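Local coordinates for OsmC family protein (Rhodothermus marinus, PDB 5CML) that probably hydrolyses carboxyl esters as a serine esterase, this chain being the alpha/beta-hydrolase domain of a longer protein that also carries an OsmC domain, at residues T48-A53 with A238-V243; T55-A60 with L244-R249; V6-N11 with L88-R93. All blocks are in the same frame, centred on the assembly; numbering follows the deposited sequence.

Interaction 1 (T48-A53 with A238-V243); sequences TTISRA and AFVGEV
Two helices of the alpha/beta-hydrolase fold, 45-56 and 234-252, lie together over the central sheet, and here they come within van der Waals distance with their N-to-C directions only 28° apart. The segment axes approach to 7.5 Å, a close fit made possible by small residues on both sides. A CB on Gly-241 would point at helix 45-56 and collide with Ala-53 CB and Ile-50 O. In the model Ala-53 puts its methyl against that bare backbone instead, with CB 3.5 Å from Gly-241 C and 3.6 Å from Glu-242 N.

Ile-50 works the side nearer the sheet. From CB the chain forks. CG2 stands anti to the backbone N and presses on the glycine, 3.9 Å from Gly-241 CA. CG1 takes the place beside the backbone N (chi1 -68°) and runs on extended (chi2 167°), so that CD1 ends alongside Val-240 CG1 at a looser 4.3 Å. The same side chain also touches Phe-38 and Ala-237, while Val-240 leans on Phe-195 of strand 192-196 and on Leu-224, so this end of the interface merges with the core between helices and sheet.

On the outer side, Glu-242 runs its extended chain past Ala-53, with CG touching the methyl and the carboxylate continuing to an exposed position. No hydrogen bond joins the two segments. Thr-49 keeps its polar atom out of the interface: OG1 turns back beside its own backbone N and bonds to Lys-45 O in the preceding turn, which turns the methyl to the other helix, CG2 lying 3.5 Å from Ala-238 N and 3.8 Å from Ala-238 CB.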
# COMPACT_ATOMS: atom_id res chain seq x y z
N THR A 48 -0.22 12.24 -3.62
CA THR A 48 0.27 12.84 -4.87
C THR A 48 1.71 13.33 -4.72
O THR A 48 2.49 13.28 -5.67
CB THR A 48 -0.64 13.98 -5.36
OG1 THR A 48 -0.76 14.99 -4.37
CG2 THR A 48 -2.03 13.46 -5.73
N THR A 49 2.10 13.74 -3.52
CA THR A 49 3.49 14.11 -3.27
C THR A 49 4.40 12.89 -3.35
O THR A 49 5.49 12.98 -3.94
CB THR A 49 3.63 14.84 -1.92
OG1 THR A 49 2.85 16.04 -1.94
CG2 THR A 49 5.08 15.22 -1.62
N ILE A 50 3.98 11.76 -2.77
CA ILE A 50 4.79 10.54 -2.86
C ILE A 50 4.90 10.11 -4.32
O ILE A 50 5.98 9.80 -4.82
CB ILE A 50 4.20 9.40 -2.05
CG1 ILE A 50 4.30 9.74 -0.55
CG2 ILE A 50 4.89 8.09 -2.37
CD1 ILE A 50 3.47 8.83 0.35
N SER A 51 3.76 10.09 -4.99
CA SER A 51 3.71 9.65 -6.36
C SER A 51 4.57 10.54 -7.26
O SER A 51 5.30 10.05 -8.12
CB SER A 51 2.27 9.61 -6.85
OG SER A 51 2.20 8.83 -8.01
N ARG A 52 4.53 11.84 -7.03
CA ARG A 52 5.32 12.78 -7.80
C ARG A 52 6.83 12.55 -7.58
O ARG A 52 7.61 12.59 -8.52
CB ARG A 52 4.92 14.21 -7.45
CG ARG A 52 5.51 15.18 -8.34
CD ARG A 52 4.85 16.53 -8.23
NE ARG A 52 4.95 17.11 -6.90
CZ ARG A 52 3.92 17.31 -6.08
NH1 ARG A 52 2.68 17.00 -6.44
NH2 ARG A 52 4.13 17.84 -4.89
N ALA A 53 7.24 12.23 -6.36
CA ALA A 53 8.64 11.93 -6.14
C ALA A 53 9.07 10.72 -6.95
O ALA A 53 10.19 10.69 -7.48
CB ALA A 53 8.90 11.70 -4.63
N ALA A 238 7.11 13.80 0.85
CA ALA A 238 8.17 13.94 -0.16
C ALA A 238 9.38 13.07 0.17
O ALA A 238 9.98 12.47 -0.70
CB ALA A 238 8.60 15.41 -0.30
N PHE A 239 9.73 13.07 1.44
CA PHE A 239 10.81 12.26 2.00
C PHE A 239 10.57 10.77 1.71
O PHE A 239 11.44 10.07 1.20
CB PHE A 239 10.86 12.57 3.50
CG PHE A 239 11.74 11.68 4.33
CD1 PHE A 239 13.11 11.63 4.14
CD2 PHE A 239 11.20 11.00 5.41
CE1 PHE A 239 13.93 10.89 4.99
CE2 PHE A 239 12.02 10.24 6.26
CZ PHE A 239 13.38 10.19 6.04
N VAL A 240 9.36 10.30 2.02
CA VAL A 240 9.03 8.90 1.78
C VAL A 240 9.18 8.58 0.29
O VAL A 240 9.86 7.62 -0.07
CB VAL A 240 7.61 8.56 2.26
CG1 VAL A 240 7.17 7.15 1.79
CG2 VAL A 240 7.54 8.63 3.77
N GLY A 241 8.61 9.40 -0.56
CA GLY A 241 8.66 9.14 -2.00
C GLY A 241 10.08 9.13 -2.56
O GLY A 241 10.44 8.26 -3.34
N GLU A 242 10.91 10.08 -2.13
CA GLU A 242 12.28 10.21 -2.66
C GLU A 242 13.16 9.04 -2.19
O GLU A 242 13.91 8.46 -2.97
CB GLU A 242 12.91 11.57 -2.27
CG GLU A 242 12.20 12.74 -2.92
CD GLU A 242 12.80 14.09 -2.62
OE1 GLU A 242 13.87 14.16 -1.97
OE2 GLU A 242 12.23 15.10 -3.10
N VAL A 243 13.06 8.69 -0.92
CA VAL A 243 13.85 7.59 -0.40
C VAL A 243 13.40 6.27 -1.01
O VAL A 243 14.21 5.45 -1.39
CB VAL A 243 13.75 7.53 1.13
CG1 VAL A 243 14.41 6.28 1.69
CG2 VAL A 243 14.41 8.80 1.77

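Interaction 2 (T55-A60 with L244-R249); sequences TTQGYA and LGAWAR
Helix 45-56 ends in a Schellman motif at Gly-58, whose positive phi of 101° turns the chain into strand 59-65, and both sides of this turn send a side chain to helix 234-252. Tyr-59 makes the tight part. With CG anti to its carbonyl carbon, the ring reaches across until OH donates a 2.7 Å hydrogen bond to Gly-245 O. The hydroxyl arrives in the carbonyl plane, on a lone pair, at a C=O...O angle of 131°. Gly-245 O already accepts Arg-249 N one helical turn later, so two donors grip it. Behind the hydroxyl, Tyr-59 CE1 rests 3.6 Å from Gly-245 CA, and Ala-248 CB lies 3.4 Å from Tyr-59 OH. A phenylalanine here would remove the hydroxyl, and Gly-245 O would probably be left with its helical partner alone while the ring lost its closest approach to Ala-248.

Gln-57 closes over the same glycine. Its amide lies along the helix backbone, OE1 only 2.9 Å from Gly-245 C, while NE2 hydrogen-bonds to Glu-242 O; a CB on Gly-245 would run into OE1. The loose side belongs to two exposed residues. Ala-246 CB stays 4.2 Å from Gln-57 OE1, and the Arg-249 chain bends about CG-CD (chi3 -79°), folding its guanidinium back toward the turn, edge first.

On the sheet side of the helix, Tyr-59 and Ala-248 both touch Leu-104 at the start of strand 104-108, joined by Leu-244, which also reaches Ile-106 and Phe-195. Tyr-59 meets Val-29 as well, just before strand 30-36, so its ring bridges from the start of strand 59-65 to helix 234-252, over the start of strand 104-108.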
# COMPACT_ATOMS: atom_id res chain seq x y z
N THR A 55 7.57 9.53 -9.83
CA THR A 55 7.62 9.82 -11.27
C THR A 55 8.84 10.66 -11.66
O THR A 55 9.38 10.49 -12.76
CB THR A 55 6.32 10.51 -11.76
OG1 THR A 55 6.06 11.70 -11.02
CG2 THR A 55 5.13 9.58 -11.65
N THR A 56 9.30 11.51 -10.75
CA THR A 56 10.50 12.31 -10.98
C THR A 56 11.72 11.40 -11.22
O THR A 56 12.63 11.75 -11.98
CB THR A 56 10.76 13.22 -9.76
OG1 THR A 56 9.75 14.24 -9.73
CG2 THR A 56 12.16 13.88 -9.81
N GLN A 57 11.70 10.24 -10.58
CA GLN A 57 12.79 9.28 -10.70
C GLN A 57 12.56 8.27 -11.81
O GLN A 57 13.35 7.33 -11.98
CB GLN A 57 12.97 8.54 -9.37
CG GLN A 57 13.50 9.43 -8.28
CD GLN A 57 13.87 8.66 -7.04
OE1 GLN A 57 14.41 7.56 -7.13
NE2 GLN A 57 13.57 9.22 -5.89
N GLY A 58 11.47 8.43 -12.55
CA GLY A 58 11.22 7.61 -13.72
C GLY A 58 10.23 6.47 -13.55
O GLY A 58 10.03 5.68 -14.47
N TYR A 59 9.62 6.38 -12.37
CA TYR A 59 8.61 5.34 -12.13
C TYR A 59 7.25 5.74 -12.67
O TYR A 59 6.93 6.93 -12.75
CB TYR A 59 8.45 5.06 -10.64
CG TYR A 59 9.64 4.47 -9.94
CD1 TYR A 59 10.66 5.28 -9.45
CD2 TYR A 59 9.71 3.11 -9.71
CE1 TYR A 59 11.73 4.74 -8.77
CE2 TYR A 59 10.78 2.54 -9.04
CZ TYR A 59 11.79 3.37 -8.57
OH TYR A 59 12.87 2.84 -7.91
N ALA A 60 6.45 4.74 -13.03
CA ALA A 60 5.02 4.94 -13.19
C ALA A 60 4.36 4.38 -11.96
O ALA A 60 4.79 3.35 -11.45
CB ALA A 60 4.49 4.26 -14.48
N LEU A 244 12.09 6.08 -1.10
CA LEU A 244 11.53 4.85 -1.65
C LEU A 244 12.01 4.65 -3.09
O LEU A 244 12.47 3.56 -3.47
CB LEU A 244 10.00 4.89 -1.54
CG LEU A 244 9.17 3.61 -1.64
CD1 LEU A 244 7.69 3.99 -1.64
CD2 LEU A 244 9.51 2.83 -2.82
N GLY A 245 11.94 5.70 -3.89
CA GLY A 245 12.35 5.60 -5.28
C GLY A 245 13.82 5.27 -5.42
O GLY A 245 14.21 4.45 -6.24
N ALA A 246 14.65 5.91 -4.61
CA ALA A 246 16.09 5.66 -4.66
C ALA A 246 16.42 4.22 -4.23
O ALA A 246 17.26 3.55 -4.83
CB ALA A 246 16.83 6.68 -3.77
N TRP A 247 15.75 3.77 -3.18
CA TRP A 247 15.98 2.43 -2.68
C TRP A 247 15.56 1.37 -3.68
O TRP A 247 16.30 0.44 -3.95
CB TRP A 247 15.23 2.24 -1.37
CG TRP A 247 15.26 0.87 -0.84
CD1 TRP A 247 16.27 0.29 -0.11
CD2 TRP A 247 14.26 -0.13 -1.01
NE1 TRP A 247 15.95 -1.01 0.19
CE2 TRP A 247 14.71 -1.29 -0.34
CE3 TRP A 247 13.01 -0.16 -1.64
CZ2 TRP A 247 13.96 -2.46 -0.29
CZ3 TRP A 247 12.26 -1.32 -1.58
CH2 TRP A 247 12.75 -2.45 -0.92
N ALA A 248 14.38 1.51 -4.25
CA ALA A 248 13.86 0.47 -5.10
C ALA A 248 14.59 0.37 -6.43
O ALA A 248 14.54 -0.67 -7.07
CB ALA A 248 12.35 0.69 -5.33
N ARG A 249 15.29 1.42 -6.83
CA ARG A 249 16.01 1.41 -8.09
C ARG A 249 17.07 0.29 -8.14
O ARG A 249 17.39 -0.22 -9.21
CB ARG A 249 16.66 2.78 -8.33
CG ARG A 249 17.21 2.96 -9.71
CD ARG A 249 17.88 4.31 -9.83
NE ARG A 249 16.86 5.32 -10.02
CZ ARG A 249 16.24 5.54 -11.18
NH1 ARG A 249 16.56 4.81 -12.24
NH2 ARG A 249 15.32 6.47 -11.28

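Interaction 3 (V6-N11 with L88-R93); sequences VTFENN and LRAACR
Strand 6-9 passes over helix 88-93 at 116° between their directions, the axes 8.3 Å apart at closest approach, and the chain then turns off at Asn-10. Phe-8 packs between them. Its chi1 of 54° puts CG in the crowded place between backbone N and carbonyl carbon, and the ring lies obliquely to the helix backbone. CE2 is 3.6 Å from Ala-91 N, and CZ meets Ala-91 CB at 3.7 Å; the ring also meets that of Phe-94.

Ala-90 points its methyl toward the strand's end, CB 3.7 Å from Asn-10 CA. Water does the polar joining: Glu-9 O accepts from two waters, one also donating to Ala-90 O and the other accepting from Arg-93 NH2 at 2.8 Å. Arg-93 bends at chi3 and folds its guanidinium back above Ala-90 CA, where NH2 also makes a salt bridge with Glu-86. Asn-10 has its own ties, OD1 to the backbone N of Arg-12 and Glu-14, ND2 to Asp-87.

Helix 85-98, which links strands 59-65 and 104-108, thus packs on the sheet with strand 2-9 at its edge, as in the eight-stranded alpha/beta-hydrolase sheet (order 1-2-4-3-5-6-7-8, second strand antiparallel).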
# COMPACT_ATOMS: atom_id res chain seq x y z
N VAL A 6 -7.86 5.66 -14.75
CA VAL A 6 -8.00 4.35 -15.36
C VAL A 6 -9.13 3.61 -14.70
O VAL A 6 -9.50 3.88 -13.56
CB VAL A 6 -6.71 3.50 -15.27
CG1 VAL A 6 -5.54 4.24 -15.90
CG2 VAL A 6 -6.41 3.06 -13.85
N THR A 7 -9.66 2.65 -15.44
CA THR A 7 -10.70 1.78 -14.93
C THR A 7 -10.37 0.34 -15.29
O THR A 7 -9.77 0.07 -16.33
CB THR A 7 -12.09 2.18 -15.49
OG1 THR A 7 -12.34 3.56 -15.18
CG2 THR A 7 -13.14 1.38 -14.84
N PHE A 8 -10.74 -0.58 -14.42
CA PHE A 8 -10.55 -1.99 -14.68
C PHE A 8 -11.53 -2.77 -13.84
O PHE A 8 -12.15 -2.23 -12.93
CB PHE A 8 -9.12 -2.45 -14.37
CG PHE A 8 -8.66 -2.11 -12.98
CD1 PHE A 8 -8.11 -0.88 -12.70
CD2 PHE A 8 -8.82 -3.03 -11.94
CE1 PHE A 8 -7.69 -0.57 -11.41
CE2 PHE A 8 -8.41 -2.73 -10.67
CZ PHE A 8 -7.84 -1.49 -10.40
N GLU A 9 -11.65 -4.06 -14.17
CA GLU A 9 -12.62 -4.92 -13.49
C GLU A 9 -11.95 -5.94 -12.60
O GLU A 9 -10.82 -6.35 -12.86
CB GLU A 9 -13.49 -5.63 -14.52
CG GLU A 9 -14.47 -4.72 -15.21
CD GLU A 9 -15.42 -5.47 -16.12
OE1 GLU A 9 -15.51 -6.72 -16.01
OE2 GLU A 9 -16.08 -4.81 -16.95
N ASN A 10 -12.64 -6.37 -11.55
CA ASN A 10 -12.17 -7.50 -10.78
C ASN A 10 -12.83 -8.76 -11.33
O ASN A 10 -13.52 -8.72 -12.38
CB ASN A 10 -12.44 -7.32 -9.27
CG ASN A 10 -13.90 -7.16 -8.93
OD1 ASN A 10 -14.78 -7.54 -9.70
ND2 ASN A 10 -14.17 -6.59 -7.75
N ASN A 11 -12.60 -9.89 -10.68
CA ASN A 11 -13.05 -11.15 -11.24
C ASN A 11 -14.56 -11.38 -11.08
O ASN A 11 -15.10 -12.37 -11.57
CB ASN A 11 -12.23 -12.30 -10.64
CG ASN A 11 -12.36 -12.41 -9.15
OD1 ASN A 11 -13.34 -11.96 -8.56
ND2 ASN A 11 -11.35 -13.00 -8.51
N LEU A 88 -6.95 -5.84 -5.13
CA LEU A 88 -5.52 -5.57 -5.32
C LEU A 88 -4.95 -6.46 -6.43
O LEU A 88 -4.20 -5.99 -7.28
CB LEU A 88 -4.75 -5.80 -4.02
CG LEU A 88 -3.92 -4.64 -3.52
CD1 LEU A 88 -4.75 -3.34 -3.41
CD2 LEU A 88 -3.32 -5.04 -2.19
N ARG A 89 -5.33 -7.74 -6.43
CA ARG A 89 -4.88 -8.63 -7.50
C ARG A 89 -5.37 -8.12 -8.85
O ARG A 89 -4.63 -8.18 -9.83
CB ARG A 89 -5.36 -10.07 -7.25
CG ARG A 89 -4.80 -10.68 -5.99
CD ARG A 89 -5.46 -12.00 -5.73
NE ARG A 89 -4.98 -12.55 -4.46
CZ ARG A 89 -5.76 -12.96 -3.47
NH1 ARG A 89 -7.09 -12.92 -3.59
NH2 ARG A 89 -5.20 -13.41 -2.36
N ALA A 90 -6.60 -7.60 -8.90
CA ALA A 90 -7.18 -7.09 -10.14
C ALA A 90 -6.37 -5.90 -10.67
O ALA A 90 -6.21 -5.71 -11.90
CB ALA A 90 -8.63 -6.69 -9.92
N ALA A 91 -5.85 -5.09 -9.75
CA ALA A 91 -5.06 -3.94 -10.13
C ALA A 91 -3.74 -4.41 -10.73
O ALA A 91 -3.22 -3.82 -11.68
CB ALA A 91 -4.81 -3.04 -8.93
N CYS A 92 -3.16 -5.46 -10.13
CA CYS A 92 -1.92 -6.02 -10.63
C CYS A 92 -2.12 -6.63 -12.02
O CYS A 92 -1.27 -6.45 -12.91
CB CYS A 92 -1.38 -7.07 -9.68
SG CYS A 92 -0.69 -6.41 -8.13
N ARG A 93 -3.23 -7.33 -12.22
CA ARG A 93 -3.55 -7.91 -13.53
C ARG A 93 -3.74 -6.82 -14.59
O ARG A 93 -3.34 -7.00 -15.74
CB ARG A 93 -4.81 -8.80 -13.45
CG ARG A 93 -4.54 -10.09 -12.65
CD ARG A 93 -5.60 -11.15 -12.89
NE ARG A 93 -6.92 -10.64 -12.58
CZ ARG A 93 -7.50 -10.70 -11.38
NH1 ARG A 93 -6.87 -11.25 -10.34
NH2 ARG A 93 -8.71 -10.20 -11.23
O HOH W 1 -7.95 -6.42 -13.94
O HOH W 2 -10.15 -9.21 -13.47

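From the N terminus, strand 2-9 is the first element to find a distant partner: interaction 3 closes a loop of 76 residues when helix 85-98 arrives against this edge strand. Helix 45-56 and the start of strand 59-65 lie within that loop, yet interactions 1 and 2 close theirs, of 184 and 183 residues, only when helix 234-252 comes back; both cross interaction 3, and each other. They are successive parts of one interface, centres 9 Å apart, with interaction 3 about 24 and 23 Å away, centre to centre. Together they tie the N-terminal edge strand to helix 85-98, and the C-terminal helix to helix 45-56 and the start of strand 59-65.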